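Local structure of putative exported protein (Aeromonas hydrophila subsp. hydrophila, 4PJ2) at residues G4-P12 against V16-G24. The protein probably inhibits i-type lysozymes in the bacterial periplasm and binds a magnesium ion. Numbering follows the deposited sequence. Where two conformers were deposited one is given.
Sequences GFFKQLTLP and VVTVSEGRG
K7 and V19 exchange a pair of backbone hydrogen bonds at the middle of an antiparallel hairpin, and L9 and V17 do the same nearer the turn. In this second pair the bonds are straighter, L9 N to V17 O and V17 N to L9 O both measuring 2.9 Å. Toward the open end the pairing wears thin: E21 N still reaches F5 O at 3.1 Å, and one water donates to both F5 O and E21 O. The extended E21 side chain runs alongside CB of F5 and brings OE1 to F5 N, a weak bond of 3.5 Å, while its other oxygen, OE2, accepts from I61 N in the second sheet.

Apolar contacts gather on the face carrying K7, L9, V17 and V19. The CB of L9 lies 3.9 Å from CG1 of V17, and branched valines suit the extended backbone here. With CG anti to the backbone N (chi1 -175°), the F5 ring turns its CD2–CE2 edge to V19 O and brings CE2 within 4.2 Å of V19 CG1. I61 touches both F5 and V19, and L97 meets V17, so this face packs against the second sheet.

The face of F6, Q8, T10, V16, T18 and S20 mixes polar and apolar groups. S20 OG makes a close edge approach in the plane of the F6 ring, 3.2 Å from CD1, and hydrogen-bonds a glycerol probably from the crystallisation liquor; farther along the same ring, CE1 comes 3.7 Å from T18 CB. The extended chain of Q8 lays its CG against V16 CG1, 3.7 Å away.

Strand 6-10 borders its four-stranded sheet, and strand 16-21 is hydrogen-bonded on its other side to 30-37. The chemistry thus implies a division of labour: backbone bonds fix the register, F5, V17 and V19 pack the edge hairpin onto the second sheet, and the other face combines aromatic, amide, hydroxyl and valine groups, with V16 and T18 buried.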
loop_
_atom_site.group_PDB
_atom_site.type_symbol
_atom_site.label_atom_id
_atom_site.label_comp_id
_atom_site.label_asym_id
_atom_site.label_seq_id
_atom_site.Cartn_x
_atom_site.Cartn_y
_atom_site.Cartn_z
ATOM N N GLY A 4 -4.699 4.712 -12.934
ATOM C CA GLY A 4 -3.348 4.366 -12.530
ATOM C C GLY A 4 -2.453 5.589 -12.373
ATOM O O GLY A 4 -2.485 6.507 -13.191
ATOM N N PHE A 5 -1.655 5.594 -11.313
ATOM C CA PHE A 5 -0.798 6.724 -10.986
ATOM C C PHE A 5 0.148 7.053 -12.124
ATOM O O PHE A 5 0.762 6.162 -12.682
ATOM C CB PHE A 5 0.014 6.368 -9.749
ATOM C CG PHE A 5 0.860 7.481 -9.235
ATOM C CD1 PHE A 5 0.423 8.275 -8.187
ATOM C CD2 PHE A 5 2.104 7.723 -9.787
ATOM C CE1 PHE A 5 1.207 9.294 -7.714
ATOM C CE2 PHE A 5 2.892 8.745 -9.319
ATOM C CZ PHE A 5 2.442 9.532 -8.279
ATOM N N PHE A 6 0.232 8.332 -12.477
ATOM C CA PHE A 6 1.251 8.853 -13.384
ATOM C C PHE A 6 1.631 10.263 -12.951
ATOM O O PHE A 6 0.756 11.100 -12.725
ATOM C CB PHE A 6 0.751 8.888 -14.831
ATOM C CG PHE A 6 1.715 9.548 -15.779
ATOM C CD1 PHE A 6 2.806 8.858 -16.286
ATOM C CD2 PHE A 6 1.538 10.862 -16.145
ATOM C CE1 PHE A 6 3.686 9.476 -17.145
ATOM C CE2 PHE A 6 2.417 11.479 -16.997
ATOM C CZ PHE A 6 3.487 10.783 -17.497
ATOM N N LYS A 7 2.927 10.526 -12.826
ATOM C CA LYS A 7 3.391 11.873 -12.535
ATOM C C LYS A 7 4.714 12.130 -13.206
ATOM O O LYS A 7 5.566 11.263 -13.257
ATOM C CB LYS A 7 3.546 12.079 -11.029
ATOM C CG LYS A 7 3.803 13.525 -10.597
ATOM C CD LYS A 7 3.523 13.713 -9.098
ATOM C CE LYS A 7 3.856 15.114 -8.622
ATOM N NZ LYS A 7 2.958 16.143 -9.209
ATOM N N GLN A 8 4.862 13.349 -13.695
ATOM C CA GLN A 8 6.071 13.811 -14.337
ATOM C C GLN A 8 6.672 14.947 -13.513
ATOM O O GLN A 8 5.938 15.843 -13.080
ATOM C CB GLN A 8 5.711 14.318 -15.724
ATOM C CG GLN A 8 6.877 14.840 -16.511
ATOM C CD GLN A 8 6.451 15.385 -17.849
ATOM O OE1 GLN A 8 5.668 14.753 -18.549
ATOM N NE2 GLN A 8 6.943 16.572 -18.208
ATOM N N LEU A 9 7.987 14.903 -13.301
ATOM C CA LEU A 9 8.719 15.913 -12.528
ATOM C C LEU A 9 9.966 16.352 -13.279
ATOM O O LEU A 9 10.666 15.530 -13.848
ATOM C CB LEU A 9 9.176 15.361 -11.177
ATOM C CG LEU A 9 8.102 14.997 -10.162
ATOM C CD1 LEU A 9 8.734 14.302 -8.950
ATOM C CD2 LEU A 9 7.355 16.235 -9.726
ATOM N N THR A 10 10.253 17.647 -13.228
ATOM C CA THR A 10 11.514 18.173 -13.719
ATOM C C THR A 10 12.508 18.266 -12.574
ATOM O O THR A 10 12.216 18.865 -11.536
ATOM C CB THR A 10 11.330 19.545 -14.340
ATOM O OG1 THR A 10 10.417 19.426 -15.430
ATOM C CG2 THR A 10 12.658 20.097 -14.838
ATOM N N LEU A 11 13.685 17.701 -12.758
ATOM C CA LEU A 11 14.751 17.758 -11.777
ATOM C C LEU A 11 15.515 19.080 -11.929
ATOM O O LEU A 11 15.498 19.698 -12.993
ATOM C CB LEU A 11 15.731 16.608 -11.972
ATOM C CG LEU A 11 15.497 15.173 -11.488
ATOM C CD1 LEU A 11 14.330 15.074 -10.532
ATOM C CD2 LEU A 11 15.388 14.202 -12.609
ATOM N N PRO A 12 16.213 19.512 -10.861
ATOM C CA PRO A 12 16.974 20.766 -10.974
ATOM C C PRO A 12 18.010 20.739 -12.106
ATOM O O PRO A 12 18.331 21.778 -12.676
ATOM C CB PRO A 12 17.655 20.892 -9.601
ATOM C CG PRO A 12 16.804 20.149 -8.692
ATOM C CD PRO A 12 16.206 19.007 -9.476
ATOM N N VAL A 16 14.171 14.968 -16.681
ATOM C CA VAL A 16 12.765 14.799 -16.381
ATOM C C VAL A 16 12.530 13.341 -16.030
ATOM O O VAL A 16 13.093 12.443 -16.656
ATOM C CB VAL A 16 11.904 15.209 -17.581
ATOM C CG1 VAL A 16 10.437 14.874 -17.361
ATOM C CG2 VAL A 16 12.111 16.681 -17.870
ATOM N N VAL A 17 11.695 13.104 -15.030
ATOM C CA VAL A 17 11.373 11.750 -14.608
ATOM C C VAL A 17 9.861 11.572 -14.638
ATOM O O VAL A 17 9.110 12.484 -14.313
ATOM C CB VAL A 17 12.022 11.433 -13.213
ATOM C CG1 VAL A 17 11.361 12.208 -12.088
ATOM C CG2 VAL A 17 11.960 9.987 -12.897
ATOM N N THR A 18 9.410 10.383 -15.026
ATOM C CA THR A 18 8.028 9.998 -14.838
ATOM C C THR A 18 7.965 8.757 -13.962
ATOM O O THR A 18 8.883 7.944 -13.938
ATOM C CB THR A 18 7.289 9.738 -16.146
ATOM O OG1 THR A 18 7.834 8.572 -16.755
ATOM C CG2 THR A 18 7.388 10.920 -17.093
ATOM N N VAL A 19 6.862 8.643 -13.241
ATOM C CA VAL A 19 6.614 7.505 -12.365
ATOM C C VAL A 19 5.202 7.040 -12.641
ATOM O O VAL A 19 4.271 7.839 -12.611
ATOM C CB VAL A 19 6.776 7.873 -10.878
ATOM C CG1 VAL A 19 6.508 6.645 -10.004
ATOM C CG2 VAL A 19 8.167 8.422 -10.631
ATOM N N SER A 20 5.054 5.740 -12.894
ATOM C CA SER A 20 3.770 5.152 -13.277
ATOM C C SER A 20 3.546 3.833 -12.575
ATOM O O SER A 20 4.466 3.041 -12.451
ATOM C CB SER A 20 3.787 4.790 -14.763
ATOM O OG SER A 20 3.868 5.910 -15.586
ATOM N N GLU A 21 2.311 3.564 -12.158
ATOM C CA GLU A 21 1.947 2.205 -11.755
ATOM C C GLU A 21 1.748 1.329 -12.982
ATOM O O GLU A 21 1.380 1.796 -14.050
ATOM C CB GLU A 21 0.683 2.241 -10.893
ATOM C CG GLU A 21 0.992 2.739 -9.476
ATOM C CD GLU A 21 -0.224 2.911 -8.592
ATOM O OE1 GLU A 21 -1.348 2.910 -9.121
ATOM O OE2 GLU A 21 -0.062 3.062 -7.358
ATOM N N GLY A 22 1.986 0.042 -12.832
ATOM C CA GLY A 22 1.796 -0.876 -13.947
ATOM C C GLY A 22 0.357 -0.953 -14.438
ATOM O O GLY A 22 -0.588 -0.972 -13.655
ATOM N N ARG A 23 0.194 -0.998 -15.755
ATOM C CA ARG A 23 -1.130 -1.002 -16.355
ATOM C C ARG A 23 -1.827 -2.339 -16.145
ATOM O O ARG A 23 -1.215 -3.404 -16.257
ATOM C CB ARG A 23 -1.052 -0.664 -17.845
ATOM C CG ARG A 23 -2.385 -0.740 -18.565
ATOM C CD ARG A 23 -2.327 -0.024 -19.897
ATOM N NE ARG A 23 -3.570 -0.210 -20.632
ATOM C CZ ARG A 23 -3.849 0.360 -21.797
ATOM N NH1 ARG A 23 -2.964 1.157 -22.374
ATOM N NH2 ARG A 23 -5.010 0.120 -22.384
ATOM N N GLY A 24 -3.119 -2.266 -15.828
ATOM C CA GLY A 24 -3.948 -3.446 -15.657
ATOM C C GLY A 24 -3.819 -4.129 -14.309
ATOM O O GLY A 24 -4.476 -5.113 -14.045
HETATM O O HOH W 1 -0.443 4.049 -14.275
#